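Local coordinates for immunoreactive 84kD antigen PG93 (Porphyromonas gingivalis, PDB 5M11), which forms an essential component of the type IX secretion system at the bacterial surface and binds zinc and calcium ions, at residues I19-K24 and L285-L290; A154-D159 and L169-E174; W482-H487 and Y534-D539. All blocks are in the same frame, centred on the assembly; numbering follows the deposited sequence.

Contact 1. Residues I19-K24 and L285-L290; sequences IHKTEK and LGEEGL. With PEG (di(hydroxyethyl)ether), chain Q.
The imidazole NE2 of H20 is gripped by two hydrogen bonds, both to one di(hydroxyethyl)ether molecule that was probably picked up from the crystallisation liquor. The firmer runs from NE2 of H20 to O2 of the ether at 2.7 Å; the one to its O1 is weak. That O1 in turn donates to OE2 of E287 at 2.8 Å, so the ether bridges ring and carboxylate, whose planes lie 52° apart. The CB of E287 points away from segment 19-24, and the bend at chi2 (86°) brings its acid back beside the ring, where its charge could favour a protonated histidine. The ring, its CG anti to the backbone N, carries CB of K21 over one face. K21 then runs extended past E287, and its NZ makes a salt bridge to E23 OE2 at 3.0 Å.

Next to these side chains the backbones meet in a single antiparallel, hydrogen-bonded bridge of T22 with G286: T22 N donates to G286 O at 3.1 Å, and the return bond from G286 N to T22 O is weak. The bridge joins the first blade of the N-terminal beta-propeller to the turn between strands 280-284 and 290-294 of its last, at the seam where the ring closes. On the buried side CG2 of T22, anti to the backbone N, meets L290 CG at 3.9 Å, while OG1 of T22 is hydrogen-bonded to Y41.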
ATOM      1  N   ILE A  19       7.207   2.874  -7.974  1.00 97.68           N
ATOM      2  CA  ILE A  19       6.972   3.275  -9.358  1.00 94.39           C
ATOM      3  C   ILE A  19       6.974   1.958 -10.177  1.00102.17           C
ATOM      4  O   ILE A  19       5.890   1.409 -10.409  1.00100.41           O
ATOM      5  CB  ILE A  19       7.966   4.392  -9.792  1.00 98.45           C
ATOM      6  CG1 ILE A  19       7.451   5.766  -9.286  1.00 98.00           C
ATOM      7  CG2 ILE A  19       8.201   4.442 -11.294  1.00 95.56           C
ATOM      8  CD1 ILE A  19       8.030   6.206  -7.933  1.00114.82           C
ATOM      9  N   HIS A  20       8.147   1.398 -10.504  1.00103.46           N
ATOM     10  CA  HIS A  20       8.294   0.108 -11.188  1.00104.63           C
ATOM     11  C   HIS A  20       7.489   0.063 -12.584  1.00103.59           C
ATOM     12  O   HIS A  20       7.832   0.825 -13.502  1.00101.87           O
ATOM     13  CB  HIS A  20       7.921  -1.033 -10.173  1.00107.63           C
ATOM     14  CG  HIS A  20       7.955  -2.460 -10.652  1.00111.99           C
ATOM     15  ND1 HIS A  20       8.653  -2.843 -11.787  1.00114.52           N
ATOM     16  CD2 HIS A  20       7.353  -3.551 -10.121  1.00113.88           C
ATOM     17  CE1 HIS A  20       8.435  -4.140 -11.917  1.00114.62           C
ATOM     18  NE2 HIS A  20       7.661  -4.609 -10.937  1.00114.83           N
ATOM     19  N   LYS A  21       6.466  -0.823 -12.723  1.00 96.71           N
ATOM     20  CA  LYS A  21       5.719  -1.164 -13.944  1.00 91.64           C
ATOM     21  C   LYS A  21       4.859  -0.025 -14.524  1.00 88.54           C
ATOM     22  O   LYS A  21       3.677   0.058 -14.196  1.00 86.50           O
ATOM     23  CB  LYS A  21       4.836  -2.396 -13.656  1.00 93.93           C
ATOM     24  CG  LYS A  21       4.336  -3.159 -14.876  1.00106.19           C
ATOM     25  CD  LYS A  21       3.342  -4.214 -14.425  1.00118.34           C
ATOM     26  CE  LYS A  21       2.526  -4.798 -15.545  1.00126.29           C
ATOM     27  NZ  LYS A  21       1.288  -5.439 -15.023  1.00134.86           N
ATOM     28  N   THR A  22       5.425   0.785 -15.455  1.00 81.90           N
ATOM     29  CA  THR A  22       4.733   1.909 -16.123  1.00 76.41           C
ATOM     30  C   THR A  22       3.723   1.320 -17.111  1.00 76.18           C
ATOM     31  O   THR A  22       4.092   0.807 -18.166  1.00 76.21           O
ATOM     32  CB  THR A  22       5.752   2.889 -16.737  1.00 77.96           C
ATOM     33  OG1 THR A  22       6.501   3.436 -15.660  1.00 87.95           O
ATOM     34  CG2 THR A  22       5.115   4.034 -17.518  1.00 63.94           C
ATOM     35  N   GLU A  23       2.439   1.371 -16.727  1.00 68.48           N
ATOM     36  CA  GLU A  23       1.335   0.797 -17.477  1.00 63.94           C
ATOM     37  C   GLU A  23       0.629   1.817 -18.389  1.00 62.91           C
ATOM     38  O   GLU A  23      -0.150   1.400 -19.247  1.00 60.64           O
ATOM     39  CB  GLU A  23       0.339   0.160 -16.500  1.00 64.72           C
ATOM     40  CG  GLU A  23       0.852  -1.138 -15.896  1.00 78.53           C
ATOM     41  CD  GLU A  23       0.255  -1.573 -14.571  1.00107.40           C
ATOM     42  OE1 GLU A  23       0.072  -0.707 -13.684  1.00106.83           O
ATOM     43  OE2 GLU A  23       0.061  -2.797 -14.388  1.00106.38           O
ATOM     44  N   LYS A  24       0.902   3.128 -18.218  1.00 57.75           N
ATOM     45  CA  LYS A  24       0.271   4.212 -18.989  1.00 54.11           C
ATOM     46  C   LYS A  24       1.215   5.404 -19.159  1.00 61.03           C
ATOM     47  O   LYS A  24       2.111   5.598 -18.329  1.00 65.74           O
ATOM     48  CB  LYS A  24      -1.033   4.674 -18.315  1.00 53.19           C
ATOM     49  CG  LYS A  24      -2.275   3.999 -18.886  1.00 60.23           C
ATOM     50  CD  LYS A  24      -2.986   3.162 -17.856  1.00 65.54           C
ATOM     51  CE  LYS A  24      -4.105   2.360 -18.456  1.00 71.61           C
ATOM     52  NZ  LYS A  24      -4.559   1.318 -17.496  1.00 85.21           N
ATOM     53  N   LEU A 285       6.568   0.797 -21.337  1.00 73.71           N
ATOM     54  CA  LEU A 285       7.068  -0.551 -21.572  1.00 75.30           C
ATOM     55  C   LEU A 285       6.898  -1.430 -20.344  1.00 82.42           C
ATOM     56  O   LEU A 285       7.363  -2.569 -20.321  1.00 85.06           O
ATOM     57  CB  LEU A 285       8.534  -0.484 -22.031  1.00 78.66           C
ATOM     58  CG  LEU A 285       8.720   0.196 -23.390  1.00 80.65           C
ATOM     59  CD1 LEU A 285      10.099   0.741 -23.546  1.00 84.43           C
ATOM     60  CD2 LEU A 285       8.402  -0.741 -24.509  1.00 80.87           C
ATOM     61  N   GLY A 286       6.181  -0.904 -19.361  1.00 78.92           N
ATOM     62  CA  GLY A 286       5.876  -1.606 -18.128  1.00 81.32           C
ATOM     63  C   GLY A 286       7.078  -1.834 -17.247  1.00 92.66           C
ATOM     64  O   GLY A 286       7.659  -0.877 -16.717  1.00 94.11           O
ATOM     65  N   GLU A 287       7.470  -3.117 -17.120  1.00 93.20           N
ATOM     66  CA  GLU A 287       8.552  -3.572 -16.251  1.00 99.36           C
ATOM     67  C   GLU A 287       9.890  -2.857 -16.569  1.00106.29           C
ATOM     68  O   GLU A 287      10.785  -2.830 -15.716  1.00110.41           O
ATOM     69  CB  GLU A 287       8.686  -5.103 -16.305  1.00103.72           C
ATOM     70  CG  GLU A 287       8.408  -5.801 -14.972  1.00118.48           C
ATOM     71  CD  GLU A 287       6.969  -6.154 -14.624  1.00139.59           C
ATOM     72  OE1 GLU A 287       6.279  -6.771 -15.468  1.00135.16           O
ATOM     73  OE2 GLU A 287       6.558  -5.882 -13.472  1.00134.89           O
ATOM     74  N   GLU A 288       9.984  -2.222 -17.754  1.00100.27           N
ATOM     75  CA  GLU A 288      11.132  -1.419 -18.155  1.00102.74           C
ATOM     76  C   GLU A 288      10.884   0.008 -17.691  1.00104.90           C
ATOM     77  O   GLU A 288      11.708   0.561 -16.974  1.00110.36           O
ATOM     78  CB  GLU A 288      11.367  -1.490 -19.676  1.00103.07           C
ATOM     79  CG  GLU A 288      12.669  -0.855 -20.163  1.00119.46           C
ATOM     80  CD  GLU A 288      12.743   0.661 -20.308  1.00138.34           C
ATOM     81  OE1 GLU A 288      11.696   1.347 -20.207  1.00 94.49           O
ATOM     82  OE2 GLU A 288      13.870   1.164 -20.523  1.00148.37           O
ATOM     83  N   GLY A 289       9.759   0.583 -18.109  1.00 94.48           N
ATOM     84  CA  GLY A 289       9.362   1.948 -17.782  1.00 91.27           C
ATOM     85  C   GLY A 289       9.014   2.760 -19.017  1.00 88.46           C
ATOM     86  O   GLY A 289       8.408   2.246 -19.962  1.00 83.85           O
ATOM     87  N   LEU A 290       9.401   4.039 -19.018  1.00 84.08           N
ATOM     88  CA  LEU A 290       9.115   4.938 -20.130  1.00 80.24           C
ATOM     89  C   LEU A 290      10.218   4.922 -21.165  1.00 87.20           C
ATOM     90  O   LEU A 290      11.338   4.459 -20.890  1.00 92.00           O
ATOM     91  CB  LEU A 290       8.895   6.370 -19.631  1.00 79.58           C
ATOM     92  CG  LEU A 290       7.546   6.670 -19.005  1.00 80.95           C
ATOM     93  CD1 LEU A 290       7.693   7.728 -17.951  1.00 83.46           C
ATOM     94  CD2 LEU A 290       6.524   7.101 -20.057  1.00 78.24           C
TER
HETATM   95  C1  PEG Q 816       5.665  -8.112 -10.800  1.00 77.04           C
HETATM   96  O1  PEG Q 816       5.154  -6.885 -11.271  1.00 76.08           O
HETATM   97  C2  PEG Q 816       7.030  -8.404 -11.346  1.00 79.71           C
HETATM   98  O2  PEG Q 816       7.920  -7.328 -11.079  1.00 83.09           O
HETATM   99  C3  PEG Q 816       9.095  -7.736 -10.383  1.00 84.94           C
HETATM  100  C4  PEG Q 816      10.318  -7.044 -10.925  1.00 84.20           C
HETATM  101  O4  PEG Q 816      10.417  -5.696 -10.487  1.00 82.74           O

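Contact 2. Residues A154-D159 and L169-E174; sequences AKLDND and LFIGKE
At its tight end this contact rests on one very straight backbone bond: E174 N donates to D159 O at 2.7 Å, with an angle of 180° at the hydrogen, and approaches nearly along the C=O axis. The same carbonyl takes a CA-H...O contact from K173 CA at 3.5 Å, so D159 O sits against the backbone where strand 168-173 ends. N158 and D159 both have positive phi, and this run of left-handed backbone swings the carbonyl round to meet the strand.

Apolar packing is confined to the opposite end, where CD1 of L156 touches CD1 of I171 tip to tip at 3.7 Å, the two side chains crossing at about a right angle. L156 also lies on I201 of the following blade.

Between the two segments the polar side chains meet far more loosely. K155, bent at chi2 and chi4, lays its CE 3.2 Å from OE1 of E174, yet its NZ forms no salt bridge there; it reaches L156 O by a weak hydrogen bond and D159 OD1 by a long salt bridge. OE1 of E174 is bound by the hydroxyl of Y123. The ammonium may ease the repulsion between OD1 of D159 and OE1 of E174, which are 4.2 Å apart. On the solvent side the bent arm of K173 merely passes its CE by N158 O.

Strand 160-165 runs between the two segments, so the turn after an innermost strand folds back over the end of the third strand, within one four-stranded antiparallel beta-propeller blade.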
ATOM      1  N   ALA A 154     -15.839   6.576 -29.928  1.00 31.45           N
ATOM      2  CA  ALA A 154     -15.220   7.384 -30.951  1.00 30.57           C
ATOM      3  C   ALA A 154     -16.141   8.570 -31.324  1.00 39.85           C
ATOM      4  O   ALA A 154     -17.358   8.432 -31.404  1.00 39.76           O
ATOM      5  CB  ALA A 154     -14.891   6.543 -32.169  1.00 30.11           C
ATOM      6  N   LYS A 155     -15.548   9.741 -31.515  1.00 38.82           N
ATOM      7  CA  LYS A 155     -16.289  10.922 -31.863  1.00 40.12           C
ATOM      8  C   LYS A 155     -16.046  11.202 -33.336  1.00 49.85           C
ATOM      9  O   LYS A 155     -14.913  11.115 -33.814  1.00 50.90           O
ATOM     10  CB  LYS A 155     -15.852  12.080 -30.937  1.00 41.96           C
ATOM     11  CG  LYS A 155     -16.554  13.407 -31.118  1.00 50.32           C
ATOM     12  CD  LYS A 155     -17.976  13.456 -30.598  1.00 60.42           C
ATOM     13  CE  LYS A 155     -18.490  14.881 -30.610  1.00 81.36           C
ATOM     14  NZ  LYS A 155     -18.675  15.410 -31.990  1.00 94.98           N
ATOM     15  N   LEU A 156     -17.110  11.538 -34.046  1.00 50.01           N
ATOM     16  CA  LEU A 156     -17.076  11.837 -35.466  1.00 52.56           C
ATOM     17  C   LEU A 156     -17.530  13.291 -35.783  1.00 60.39           C
ATOM     18  O   LEU A 156     -17.798  14.113 -34.904  1.00 58.13           O
ATOM     19  CB  LEU A 156     -18.001  10.839 -36.198  1.00 53.26           C
ATOM     20  CG  LEU A 156     -17.557   9.397 -36.265  1.00 59.05           C
ATOM     21  CD1 LEU A 156     -18.749   8.488 -36.352  1.00 60.14           C
ATOM     22  CD2 LEU A 156     -16.715   9.158 -37.483  1.00 65.20           C
ATOM     23  N   ASP A 157     -17.624  13.569 -37.079  1.00 62.42           N
ATOM     24  CA  ASP A 157     -18.129  14.795 -37.664  1.00 65.32           C
ATOM     25  C   ASP A 157     -19.593  15.021 -37.291  1.00 68.61           C
ATOM     26  O   ASP A 157     -20.319  14.063 -37.030  1.00 66.21           O
ATOM     27  CB  ASP A 157     -18.028  14.683 -39.202  1.00 69.57           C
ATOM     28  CG  ASP A 157     -16.645  14.911 -39.770  1.00 85.65           C
ATOM     29  OD1 ASP A 157     -15.902  15.750 -39.197  1.00 87.40           O
ATOM     30  OD2 ASP A 157     -16.336  14.321 -40.846  1.00 90.64           O
ATOM     31  N   ASN A 158     -20.026  16.292 -37.318  1.00 67.28           N
ATOM     32  CA  ASN A 158     -21.411  16.722 -37.107  1.00 68.24           C
ATOM     33  C   ASN A 158     -22.027  16.114 -35.827  1.00 68.39           C
ATOM     34  O   ASN A 158     -23.053  15.421 -35.882  1.00 66.80           O
ATOM     35  CB  ASN A 158     -22.277  16.404 -38.355  1.00 70.46           C
ATOM     36  CG  ASN A 158     -21.589  16.695 -39.676  1.00 90.85           C
ATOM     37  OD1 ASN A 158     -21.308  15.776 -40.465  1.00 79.44           O
ATOM     38  ND2 ASN A 158     -21.271  17.976 -39.929  1.00 81.10           N
ATOM     39  N   ASP A 159     -21.362  16.382 -34.684  1.00 63.29           N
ATOM     40  CA  ASP A 159     -21.747  15.984 -33.334  1.00 62.54           C
ATOM     41  C   ASP A 159     -22.171  14.479 -33.210  1.00 63.22           C
ATOM     42  O   ASP A 159     -22.986  14.146 -32.334  1.00 63.39           O
ATOM     43  CB  ASP A 159     -22.880  16.915 -32.820  1.00 67.18           C
ATOM     44  CG  ASP A 159     -22.427  18.057 -31.898  1.00 88.92           C
ATOM     45  OD1 ASP A 159     -21.542  17.814 -31.024  1.00 87.71           O
ATOM     46  OD2 ASP A 159     -23.004  19.178 -32.004  1.00102.15           O
ATOM     47  N   LEU A 169     -22.218  -1.954 -33.087  1.00 46.32           N
ATOM     48  CA  LEU A 169     -21.756  -0.589 -33.225  1.00 45.57           C
ATOM     49  C   LEU A 169     -22.981   0.348 -33.344  1.00 49.78           C
ATOM     50  O   LEU A 169     -23.850   0.120 -34.193  1.00 50.97           O
ATOM     51  CB  LEU A 169     -20.806  -0.462 -34.426  1.00 45.85           C
ATOM     52  CG  LEU A 169     -20.098   0.871 -34.583  1.00 50.06           C
ATOM     53  CD1 LEU A 169     -19.181   1.146 -33.410  1.00 49.82           C
ATOM     54  CD2 LEU A 169     -19.322   0.925 -35.881  1.00 53.19           C
ATOM     55  N   PHE A 170     -23.072   1.373 -32.461  1.00 43.37           N
ATOM     56  CA  PHE A 170     -24.167   2.355 -32.487  1.00 41.61           C
ATOM     57  C   PHE A 170     -23.655   3.733 -32.842  1.00 41.49           C
ATOM     58  O   PHE A 170     -22.542   4.075 -32.449  1.00 39.74           O
ATOM     59  CB  PHE A 170     -24.904   2.426 -31.138  1.00 42.61           C
ATOM     60  CG  PHE A 170     -25.523   1.128 -30.700  1.00 44.40           C
ATOM     61  CD1 PHE A 170     -26.757   0.731 -31.186  1.00 47.71           C
ATOM     62  CD2 PHE A 170     -24.857   0.288 -29.808  1.00 46.03           C
ATOM     63  CE1 PHE A 170     -27.326  -0.478 -30.781  1.00 50.59           C
ATOM     64  CE2 PHE A 170     -25.428  -0.917 -29.401  1.00 50.08           C
ATOM     65  CZ  PHE A 170     -26.662  -1.288 -29.879  1.00 49.88           C
ATOM     66  N   ILE A 171     -24.456   4.507 -33.611  1.00 36.97           N
ATOM     67  CA  ILE A 171     -24.179   5.911 -33.954  1.00 35.23           C
ATOM     68  C   ILE A 171     -25.306   6.773 -33.376  1.00 41.08           C
ATOM     69  O   ILE A 171     -26.476   6.373 -33.420  1.00 43.80           O
ATOM     70  CB  ILE A 171     -23.972   6.157 -35.460  1.00 38.11           C
ATOM     71  CG1 ILE A 171     -23.429   7.563 -35.735  1.00 36.96           C
ATOM     72  CG2 ILE A 171     -25.218   5.847 -36.287  1.00 41.87           C
ATOM     73  CD1 ILE A 171     -22.354   7.604 -36.853  1.00 45.52           C
ATOM     74  N   GLY A 172     -24.952   7.912 -32.804  1.00 34.94           N
ATOM     75  CA  GLY A 172     -25.947   8.804 -32.242  1.00 36.27           C
ATOM     76  C   GLY A 172     -25.488  10.232 -32.274  1.00 43.96           C
ATOM     77  O   GLY A 172     -24.286  10.474 -32.145  1.00 44.05           O
ATOM     78  N   LYS A 173     -26.430  11.189 -32.436  1.00 42.86           N
ATOM     79  CA  LYS A 173     -26.082  12.616 -32.460  1.00 42.84           C
ATOM     80  C   LYS A 173     -26.183  13.167 -31.081  1.00 45.88           C
ATOM     81  O   LYS A 173     -27.221  13.036 -30.431  1.00 45.14           O
ATOM     82  CB  LYS A 173     -26.941  13.436 -33.441  1.00 48.19           C
ATOM     83  CG  LYS A 173     -26.474  13.239 -34.877  1.00 71.15           C
ATOM     84  CD  LYS A 173     -26.426  14.531 -35.683  1.00 82.18           C
ATOM     85  CE  LYS A 173     -25.820  14.324 -37.060  1.00 85.58           C
ATOM     86  NZ  LYS A 173     -26.511  13.278 -37.859  1.00 82.59           N
ATOM     87  N   GLU A 174     -25.109  13.830 -30.639  1.00 42.68           N
ATOM     88  CA  GLU A 174     -25.019  14.397 -29.296  1.00 41.98           C
ATOM     89  C   GLU A 174     -26.140  15.386 -29.004  1.00 47.75           C
ATOM     90  O   GLU A 174     -26.593  15.464 -27.846  1.00 48.99           O
ATOM     91  CB  GLU A 174     -23.663  15.011 -29.088  1.00 42.37           C
ATOM     92  CG  GLU A 174     -22.657  13.912 -28.829  1.00 54.69           C
ATOM     93  CD  GLU A 174     -21.627  14.259 -27.788  1.00 76.16           C
ATOM     94  OE1 GLU A 174     -20.626  14.897 -28.174  1.00 64.60           O
ATOM     95  OE2 GLU A 174     -21.844  13.954 -26.592  1.00 78.53           O
TER

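Contact 3. Residues W482-H487 and Y534-D539; sequences WVNILH and YAMAVD
Strands 482-485 and 534-538 run nearly antiparallel, 165° between their directions, but their axes stay 8.1 Å apart, the spacing of two sheets packed through side chains. M536 fills much of the gap. Its CG is anti to the carbonyl carbon and the chain is extended beyond it, so that the thioether reaches straight across to the other strand. There CE of M536 lies against CB of N484 at 3.6 Å, and SD lies 4.2 Å from CB of W482. The sulphur thus meets the root of the tryptophan, whose indole runs on to V544 and M546 in the sheet of M536. V497 and M546 also touch M536.

Here two neighbouring blades of the second beta-propeller meet: strand 481-485 is the second strand of one blade, while 533-538 is the innermost strand of the next.

N484, pointing into the same interface, places its amide with CG in the crowded position between backbone N and carbonyl carbon (chi1 53°). Although buried, the amide is satisfied at both ends: OD1 accepts from N472 N in its own blade, and ND2 makes a weak hydrogen bond to I533 O in the other, so the amide links the two sheets. Further along, the chain turns a corner at L486, whose CD2 meets CD1 of Y534 at 4.1 Å, the leucine crossing the tyrosine at about a right angle.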
ATOM      1  N   TRP A 482       8.097 -17.717  22.271  1.00 58.76           N
ATOM      2  CA  TRP A 482       6.649 -17.746  22.023  1.00 58.60           C
ATOM      3  C   TRP A 482       6.426 -17.799  20.545  1.00 61.20           C
ATOM      4  O   TRP A 482       6.985 -16.976  19.815  1.00 59.65           O
ATOM      5  CB  TRP A 482       5.918 -16.524  22.635  1.00 56.82           C
ATOM      6  CG  TRP A 482       5.964 -16.423  24.139  1.00 58.42           C
ATOM      7  CD1 TRP A 482       7.063 -16.552  24.934  1.00 61.47           C
ATOM      8  CD2 TRP A 482       4.880 -16.057  25.014  1.00 59.18           C
ATOM      9  NE1 TRP A 482       6.714 -16.382  26.255  1.00 62.48           N
ATOM     10  CE2 TRP A 482       5.391 -16.042  26.330  1.00 63.85           C
ATOM     11  CE3 TRP A 482       3.519 -15.770  24.816  1.00 61.12           C
ATOM     12  CZ2 TRP A 482       4.597 -15.754  27.440  1.00 64.51           C
ATOM     13  CZ3 TRP A 482       2.734 -15.479  25.914  1.00 64.15           C
ATOM     14  CH2 TRP A 482       3.269 -15.484  27.212  1.00 65.63           C
ATOM     15  N   VAL A 483       5.668 -18.799  20.084  1.00 59.14           N
ATOM     16  CA  VAL A 483       5.328 -18.939  18.663  1.00 59.07           C
ATOM     17  C   VAL A 483       3.812 -19.112  18.556  1.00 60.17           C
ATOM     18  O   VAL A 483       3.290 -20.022  19.186  1.00 60.89           O
ATOM     19  CB  VAL A 483       6.087 -20.078  17.899  1.00 65.12           C
ATOM     20  CG1 VAL A 483       6.123 -19.791  16.408  1.00 65.07           C
ATOM     21  CG2 VAL A 483       7.510 -20.274  18.407  1.00 64.55           C
ATOM     22  N   ASN A 484       3.117 -18.257  17.770  1.00 55.31           N
ATOM     23  CA  ASN A 484       1.669 -18.371  17.524  1.00 57.43           C
ATOM     24  C   ASN A 484       1.377 -19.450  16.461  1.00 63.95           C
ATOM     25  O   ASN A 484       2.234 -19.725  15.630  1.00 62.07           O
ATOM     26  CB  ASN A 484       1.013 -17.022  17.132  1.00 56.29           C
ATOM     27  CG  ASN A 484       1.609 -16.246  15.972  1.00 68.37           C
ATOM     28  OD1 ASN A 484       2.731 -15.734  16.021  1.00 53.78           O
ATOM     29  ND2 ASN A 484       0.794 -15.972  14.977  1.00 62.41           N
ATOM     30  N   ILE A 485       0.187 -20.088  16.517  1.00 65.30           N
ATOM     31  CA  ILE A 485      -0.206 -21.136  15.549  1.00 68.37           C
ATOM     32  C   ILE A 485      -1.178 -20.538  14.537  1.00 74.18           C
ATOM     33  O   ILE A 485      -2.293 -20.150  14.905  1.00 74.84           O
ATOM     34  CB  ILE A 485      -0.805 -22.445  16.188  1.00 74.04           C
ATOM     35  CG1 ILE A 485      -0.151 -22.820  17.564  1.00 73.46           C
ATOM     36  CG2 ILE A 485      -0.788 -23.634  15.197  1.00 76.42           C
ATOM     37  CD1 ILE A 485       1.251 -23.283  17.600  1.00 80.53           C
ATOM     38  N   LEU A 486      -0.756 -20.455  13.273  1.00 71.28           N
ATOM     39  CA  LEU A 486      -1.625 -19.929  12.230  1.00 72.61           C
ATOM     40  C   LEU A 486      -2.549 -21.014  11.662  1.00 82.19           C
ATOM     41  O   LEU A 486      -3.671 -20.685  11.275  1.00 83.24           O
ATOM     42  CB  LEU A 486      -0.820 -19.284  11.101  1.00 70.81           C
ATOM     43  CG  LEU A 486      -0.293 -17.865  11.318  1.00 71.66           C
ATOM     44  CD1 LEU A 486       0.363 -17.362  10.067  1.00 70.01           C
ATOM     45  CD2 LEU A 486      -1.400 -16.893  11.721  1.00 74.71           C
ATOM     46  N   HIS A 487      -2.083 -22.292  11.610  1.00 82.12           N
ATOM     47  CA  HIS A 487      -2.853 -23.425  11.088  1.00 87.17           C
ATOM     48  C   HIS A 487      -2.306 -24.820  11.526  1.00 92.90           C
ATOM     49  O   HIS A 487      -1.100 -25.049  11.463  1.00 91.83           O
ATOM     50  CB  HIS A 487      -2.904 -23.357   9.541  1.00 90.34           C
ATOM     51  CG  HIS A 487      -4.207 -22.832   9.007  1.00 96.96           C
ATOM     52  ND1 HIS A 487      -4.369 -21.486   8.674  1.00 97.51           N
ATOM     53  CD2 HIS A 487      -5.385 -23.478   8.807  1.00103.04           C
ATOM     54  CE1 HIS A 487      -5.629 -21.367   8.275  1.00 99.97           C
ATOM     55  NE2 HIS A 487      -6.282 -22.538   8.345  1.00103.71           N
ATOM     56  N   TYR A 534      -2.724 -13.556  15.772  1.00 63.52           N
ATOM     57  CA  TYR A 534      -2.012 -13.031  14.599  1.00 61.51           C
ATOM     58  C   TYR A 534      -0.785 -12.233  14.957  1.00 61.63           C
ATOM     59  O   TYR A 534       0.174 -12.249  14.188  1.00 59.33           O
ATOM     60  CB  TYR A 534      -2.935 -12.160  13.731  1.00 63.64           C
ATOM     61  CG  TYR A 534      -4.207 -12.839  13.270  1.00 68.63           C
ATOM     62  CD1 TYR A 534      -4.170 -13.876  12.342  1.00 71.73           C
ATOM     63  CD2 TYR A 534      -5.450 -12.411  13.721  1.00 71.92           C
ATOM     64  CE1 TYR A 534      -5.339 -14.492  11.898  1.00 76.01           C
ATOM     65  CE2 TYR A 534      -6.626 -13.029  13.296  1.00 76.60           C
ATOM     66  CZ  TYR A 534      -6.565 -14.069  12.381  1.00 86.59           C
ATOM     67  OH  TYR A 534      -7.716 -14.693  11.961  1.00 92.88           O
ATOM     68  N   ALA A 535      -0.817 -11.530  16.097  1.00 58.47           N
ATOM     69  CA  ALA A 535       0.266 -10.668  16.545  1.00 57.46           C
ATOM     70  C   ALA A 535       0.601 -10.883  18.005  1.00 64.55           C
ATOM     71  O   ALA A 535      -0.281 -11.253  18.769  1.00 67.31           O
ATOM     72  CB  ALA A 535      -0.128  -9.220  16.324  1.00 58.24           C
ATOM     73  N   MET A 536       1.875 -10.616  18.392  1.00 60.55           N
ATOM     74  CA  MET A 536       2.456 -10.712  19.753  1.00 59.75           C
ATOM     75  C   MET A 536       3.516  -9.643  19.981  1.00 60.52           C
ATOM     76  O   MET A 536       4.335  -9.423  19.086  1.00 60.11           O
ATOM     77  CB  MET A 536       3.117 -12.065  19.967  1.00 62.41           C
ATOM     78  CG  MET A 536       2.162 -13.181  20.079  1.00 68.54           C
ATOM     79  SD  MET A 536       3.086 -14.708  20.156  1.00 73.72           S
ATOM     80  CE  MET A 536       1.812 -15.732  20.358  1.00 72.96           C
ATOM     81  N   ALA A 537       3.538  -9.002  21.172  1.00 54.88           N
ATOM     82  CA  ALA A 537       4.514  -7.956  21.485  1.00 53.36           C
ATOM     83  C   ALA A 537       4.838  -7.925  22.945  1.00 58.41           C
ATOM     84  O   ALA A 537       3.915  -7.962  23.755  1.00 61.02           O
ATOM     85  CB  ALA A 537       3.972  -6.595  21.065  1.00 54.28           C
ATOM     86  N   VAL A 538       6.126  -7.793  23.306  1.00 53.27           N
ATOM     87  CA  VAL A 538       6.498  -7.696  24.718  1.00 53.36           C
ATOM     88  C   VAL A 538       6.637  -6.194  25.098  1.00 61.21           C
ATOM     89  O   VAL A 538       7.381  -5.434  24.463  1.00 60.37           O
ATOM     90  CB  VAL A 538       7.716  -8.583  25.139  1.00 54.73           C
ATOM     91  CG1 VAL A 538       9.062  -7.969  24.793  1.00 51.96           C
ATOM     92  CG2 VAL A 538       7.643  -8.947  26.624  1.00 56.35           C
ATOM     93  N   ASP A 539       5.872  -5.759  26.095  1.00 61.24           N
ATOM     94  CA  ASP A 539       5.980  -4.367  26.483  1.00 63.43           C
ATOM     95  C   ASP A 539       7.084  -4.213  27.540  1.00 72.58           C
ATOM     96  O   ASP A 539       7.791  -5.184  27.821  1.00 72.70           O
ATOM     97  CB  ASP A 539       4.620  -3.812  26.929  1.00 67.01           C
ATOM     98  CG  ASP A 539       4.118  -4.161  28.310  1.00 83.13           C
ATOM     99  OD1 ASP A 539       4.814  -4.920  29.029  1.00 84.75           O
ATOM    100  OD2 ASP A 539       3.025  -3.670  28.681  1.00 91.62           O
TER

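Overall arrangement
The three contacts sample different levels of propeller construction: contact 1 the seam between first and last blades, contact 2 the interior of a single blade, contact 3 the interface between neighbouring blades. Contacts 1 and 2 belong to the N-terminal propeller, contact 2 nested along the chain inside the loop that contact 1 closes; their nearest atoms are about 17 Å apart. Contact 3 follows in the second propeller, across the chain's centre from both, with its centre about 38 Å from that of contact 1 and about 62 Å from that of contact 2. None supplies a zinc ligand: bound zinc lies about 9 Å from the H20 and N484 side chains and about 12 Å from E174's.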